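PDB 5IKY: oxalate biosynthetic component 1 from Burkholderia thailandensis, which makes oxalate under quorum-sensing control as a bifunctional enzyme that combines serine hydrolase activity with an additional lyase activity. Local coordinates for residues Arg122-Ile132 / Phe164-Val175. Numbering follows the deposited sequence.
Sequences RLSSVDLVRQI and FVERMRADNAAV
The carboxylate of Asp171 receives two successive backbone N-H groups from the turn that leads into helix 126-138. Ser124 N bonds to Asp171 OD1 at 2.6 Å and Ser125 N to Asp171 OD2 at 2.8 Å. Both bonds are nearly straight, and both arrive on the syn side of their oxygens. This pairing fixes the rotation of the carboxylate. Asp171 gets there with CG anti to its own backbone N (chi1 -171°), pointing across to the turn. The negative charge lies close to the N-terminus of helix 126-138, where it would probably be favoured by the helix dipole. Ser125 is the N-cap of that helix; its OG accepts from Leu128 N. A water adds a bridge from Ser124 OG to Asp171 O.

Beside the carboxylate, CD2 of Leu123 packs 3.8 Å from CG2 of Val175, the two side chains crossing at about a right angle. Asn172 ND2 makes a weak bond to Arg122 O, while Asn172 OD1 accepts from Ala174 N in an Asx turn.

Farther along the helices, Arg167 lies over Leu128, whose CD1 sits against one face of the guanidinium. Arg167 NH1 gives a 2.8 Å bond to Gln131 OE1, close to the guanidinium plane. A bend at chi3 (58°) turns the group toward that amide. Asp127 OD2 adds a long salt bridge to Arg167 NH2, 3.7 Å away. On the buried side, Ile132 CG1 meets Phe164 CE1 at 3.9 Å, and Ile132 CD1 rests on Met168 CG.

The contact joins helices 126-138 and 162-172 of the N-terminal domain. Their facing segments run roughly antiparallel at 141°, axes 11.0 Å apart. Helix 176-181 packs against the second helix through Leu176 and Leu179, and Arg130 reaches Gly489 O.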
loop_
_atom_site.group_PDB
_atom_site.type_symbol
_atom_site.label_atom_id
_atom_site.label_comp_id
_atom_site.label_asym_id
_atom_site.label_seq_id
_atom_site.Cartn_x
_atom_site.Cartn_y
_atom_site.Cartn_z
ATOM N N ARG A 122 19.689 -32.573 14.900
ATOM C CA ARG A 122 20.294 -33.840 15.298
ATOM C C ARG A 122 20.659 -34.682 14.083
ATOM O O ARG A 122 21.628 -35.441 14.111
ATOM C CB ARG A 122 19.353 -34.627 16.209
ATOM C CG ARG A 122 19.355 -34.180 17.656
ATOM C CD ARG A 122 18.663 -35.209 18.530
ATOM N NE ARG A 122 18.899 -34.981 19.952
ATOM C CZ ARG A 122 18.624 -35.868 20.902
ATOM N NH1 ARG A 122 18.105 -37.044 20.579
ATOM N NH2 ARG A 122 18.870 -35.581 22.174
ATOM N N LEU A 123 19.872 -34.550 13.021
ATOM C CA LEU A 123 20.133 -35.276 11.786
ATOM C C LEU A 123 21.435 -34.800 11.148
ATOM O O LEU A 123 21.710 -33.601 11.091
ATOM C CB LEU A 123 18.965 -35.114 10.809
ATOM C CG LEU A 123 17.655 -35.788 11.223
ATOM C CD1 LEU A 123 16.513 -35.346 10.323
ATOM C CD2 LEU A 123 17.803 -37.300 11.196
ATOM N N SER A 124 22.237 -35.749 10.678
ATOM C CA SER A 124 23.535 -35.435 10.094
ATOM C C SER A 124 23.389 -34.861 8.690
ATOM O O SER A 124 23.924 -33.795 8.386
ATOM C CB SER A 124 24.422 -36.681 10.059
ATOM O OG SER A 124 24.475 -37.307 11.330
ATOM N N SER A 125 22.659 -35.576 7.839
ATOM C CA SER A 125 22.467 -35.170 6.451
ATOM C C SER A 125 21.659 -33.882 6.346
ATOM O O SER A 125 20.513 -33.821 6.788
ATOM C CB SER A 125 21.776 -36.283 5.663
ATOM O OG SER A 125 21.500 -35.877 4.334
ATOM N N VAL A 126 22.259 -32.854 5.753
ATOM C CA VAL A 126 21.578 -31.578 5.573
ATOM C C VAL A 126 20.552 -31.677 4.442
ATOM O O VAL A 126 19.569 -30.936 4.415
ATOM C CB VAL A 126 22.581 -30.434 5.282
ATOM C CG1 VAL A 126 23.239 -30.620 3.923
ATOM C CG2 VAL A 126 21.894 -29.075 5.366
ATOM N N ASP A 127 20.773 -32.609 3.520
ATOM C CA ASP A 127 19.854 -32.800 2.405
ATOM C C ASP A 127 18.558 -33.439 2.888
ATOM O O ASP A 127 17.475 -33.110 2.401
ATOM C CB ASP A 127 20.496 -33.657 1.312
ATOM C CG ASP A 127 19.586 -33.846 0.112
ATOM O OD1 ASP A 127 19.295 -32.846 -0.581
ATOM O OD2 ASP A 127 19.163 -34.995 -0.142
ATOM N N LEU A 128 18.677 -34.349 3.848
ATOM C CA LEU A 128 17.515 -35.004 4.436
ATOM C C LEU A 128 16.647 -34.001 5.189
ATOM O O LEU A 128 15.421 -34.041 5.103
ATOM C CB LEU A 128 17.949 -36.133 5.373
ATOM C CG LEU A 128 16.821 -36.845 6.125
ATOM C CD1 LEU A 128 15.955 -37.641 5.160
ATOM C CD2 LEU A 128 17.378 -37.742 7.221
ATOM N N VAL A 129 17.295 -33.102 5.925
ATOM C CA VAL A 129 16.592 -32.081 6.695
ATOM C C VAL A 129 15.737 -31.195 5.794
ATOM O O VAL A 129 14.579 -30.913 6.106
ATOM C CB VAL A 129 17.573 -31.196 7.491
ATOM C CG1 VAL A 129 16.821 -30.114 8.251
ATOM C CG2 VAL A 129 18.393 -32.044 8.451
ATOM N N ARG A 130 16.312 -30.769 4.672
ATOM C CA ARG A 130 15.606 -29.923 3.715
ATOM C C ARG A 130 14.337 -30.585 3.201
ATOM O O ARG A 130 13.267 -29.975 3.196
ATOM C CB ARG A 130 16.507 -29.577 2.530
ATOM C CG ARG A 130 17.712 -28.738 2.877
ATOM C CD ARG A 130 18.297 -28.122 1.624
ATOM N NE ARG A 130 19.408 -27.226 1.921
ATOM C CZ ARG A 130 20.679 -27.508 1.666
ATOM N NH1 ARG A 130 21.000 -28.668 1.105
ATOM N NH2 ARG A 130 21.627 -26.632 1.969
ATOM N N GLN A 131 14.467 -31.834 2.766
ATOM C CA GLN A 131 13.342 -32.569 2.206
ATOM C C GLN A 131 12.235 -32.750 3.237
ATOM O O GLN A 131 11.052 -32.740 2.897
ATOM C CB GLN A 131 13.808 -33.924 1.673
ATOM C CG GLN A 131 14.867 -33.813 0.587
ATOM C CD GLN A 131 15.381 -35.163 0.130
ATOM O OE1 GLN A 131 14.700 -36.180 0.269
ATOM N NE2 GLN A 131 16.591 -35.182 -0.419
ATOM N N ILE A 132 12.627 -32.903 4.498
ATOM C CA ILE A 132 11.668 -32.982 5.591
ATOM C C ILE A 132 10.962 -31.643 5.769
ATOM O O ILE A 132 9.733 -31.575 5.793
ATOM C CB ILE A 132 12.349 -33.390 6.912
ATOM C CG1 ILE A 132 12.829 -34.840 6.835
ATOM C CG2 ILE A 132 11.400 -33.206 8.088
ATOM C CD1 ILE A 132 13.571 -35.301 8.070
ATOM N N PHE A 164 11.443 -41.780 3.576
ATOM C CA PHE A 164 11.755 -40.811 4.622
ATOM C C PHE A 164 12.120 -41.506 5.929
ATOM O O PHE A 164 13.095 -41.143 6.587
ATOM C CB PHE A 164 10.574 -39.864 4.857
ATOM C CG PHE A 164 10.596 -38.636 3.993
ATOM C CD1 PHE A 164 11.429 -37.574 4.301
ATOM C CD2 PHE A 164 9.771 -38.535 2.885
ATOM C CE1 PHE A 164 11.452 -36.439 3.514
ATOM C CE2 PHE A 164 9.787 -37.401 2.095
ATOM C CZ PHE A 164 10.630 -36.353 2.411
ATOM N N VAL A 165 11.326 -42.508 6.296
ATOM C CA VAL A 165 11.487 -43.201 7.568
ATOM C C VAL A 165 12.820 -43.942 7.654
ATOM O O VAL A 165 13.502 -43.888 8.679
ATOM C CB VAL A 165 10.334 -44.196 7.803
ATOM C CG1 VAL A 165 10.465 -44.846 9.169
ATOM C CG2 VAL A 165 8.993 -43.485 7.671
ATOM N N GLU A 166 13.184 -44.632 6.576
ATOM C CA GLU A 166 14.447 -45.364 6.518
ATOM C C GLU A 166 15.637 -44.438 6.721
ATOM O O GLU A 166 16.470 -44.658 7.600
ATOM C CB GLU A 166 14.594 -46.088 5.180
ATOM C CG GLU A 166 13.495 -47.081 4.865
ATOM C CD GLU A 166 13.448 -47.426 3.390
ATOM O OE1 GLU A 166 14.353 -46.986 2.648
ATOM O OE2 GLU A 166 12.507 -48.133 2.971
ATOM N N ARG A 167 15.706 -43.401 5.892
ATOM C CA ARG A 167 16.803 -42.445 5.937
ATOM C C ARG A 167 16.866 -41.744 7.288
ATOM O O ARG A 167 17.948 -41.448 7.790
ATOM C CB ARG A 167 16.663 -41.428 4.805
ATOM C CG ARG A 167 16.791 -42.048 3.421
ATOM C CD ARG A 167 16.292 -41.112 2.335
ATOM N NE ARG A 167 17.005 -39.839 2.330
ATOM C CZ ARG A 167 16.584 -38.754 1.688
ATOM N NH1 ARG A 167 15.450 -38.789 0.999
ATOM N NH2 ARG A 167 17.293 -37.635 1.735
ATOM N N MET A 168 15.702 -41.492 7.879
ATOM C CA MET A 168 15.640 -40.917 9.217
ATOM C C MET A 168 16.218 -41.889 10.240
ATOM O O MET A 168 17.021 -41.503 11.089
ATOM C CB MET A 168 14.203 -40.551 9.590
ATOM C CG MET A 168 13.908 -39.061 9.536
ATOM S SD MET A 168 12.233 -38.660 10.068
ATOM C CE MET A 168 11.265 -39.465 8.794
ATOM N N ARG A 169 15.809 -43.151 10.149
ATOM C CA ARG A 169 16.288 -44.183 11.063
ATOM C C ARG A 169 17.778 -44.448 10.877
ATOM O O ARG A 169 18.501 -44.690 11.843
ATOM C CB ARG A 169 15.503 -45.481 10.866
ATOM C CG ARG A 169 15.590 -46.433 12.049
ATOM C CD ARG A 169 15.088 -47.822 11.687
ATOM N NE ARG A 169 13.774 -47.788 11.052
ATOM C CZ ARG A 169 12.622 -47.802 11.714
ATOM N NH1 ARG A 169 11.475 -47.770 11.048
ATOM N NH2 ARG A 169 12.616 -47.847 13.040
ATOM N N ALA A 170 18.229 -44.405 9.626
ATOM C CA ALA A 170 19.631 -44.650 9.306
ATOM C C ALA A 170 20.514 -43.498 9.774
ATOM O O ALA A 170 21.534 -43.717 10.429
ATOM C CB ALA A 170 19.800 -44.874 7.812
ATOM N N ASP A 171 20.119 -42.274 9.432
ATOM C CA ASP A 171 20.852 -41.083 9.851
ATOM C C ASP A 171 20.861 -40.969 11.369
ATOM O O ASP A 171 21.914 -40.806 11.986
ATOM C CB ASP A 171 20.240 -39.822 9.235
ATOM C CG ASP A 171 21.093 -38.587 9.459
ATOM O OD1 ASP A 171 21.157 -38.106 10.610
ATOM O OD2 ASP A 171 21.685 -38.086 8.480
ATOM N N ASN A 172 19.679 -41.049 11.968
ATOM C CA ASN A 172 19.566 -40.969 13.416
ATOM C C ASN A 172 18.276 -41.634 13.898
ATOM O O ASN A 172 17.199 -41.025 13.858
ATOM C CB ASN A 172 19.624 -39.508 13.877
ATOM C CG ASN A 172 20.053 -39.369 15.327
ATOM O OD1 ASN A 172 19.727 -40.202 16.170
ATOM N ND2 ASN A 172 20.789 -38.306 15.623
ATOM N N ALA A 173 18.395 -42.882 14.347
ATOM C CA ALA A 173 17.252 -43.651 14.816
ATOM C C ALA A 173 16.626 -43.047 16.095
ATOM O O ALA A 173 15.589 -43.508 16.548
ATOM C CB ALA A 173 17.653 -45.106 15.037
ATOM N N ALA A 174 17.248 -42.015 16.664
ATOM C CA ALA A 174 16.564 -41.151 17.617
ATOM C C ALA A 174 15.506 -40.394 16.828
ATOM O O ALA A 174 14.475 -40.980 16.515
ATOM C CB ALA A 174 17.545 -40.200 18.326
ATOM N N VAL A 175 15.769 -39.127 16.488
ATOM C CA VAL A 175 14.857 -38.240 15.708
ATOM C C VAL A 175 13.506 -38.833 15.278
ATOM O O VAL A 175 12.451 -38.218 15.498
ATOM C CB VAL A 175 15.551 -37.717 14.429
ATOM C CG1 VAL A 175 14.586 -36.897 13.583
ATOM C CG2 VAL A 175 16.790 -36.883 14.793
HETATM O O HOH W 1 22.829 -38.644 12.930
#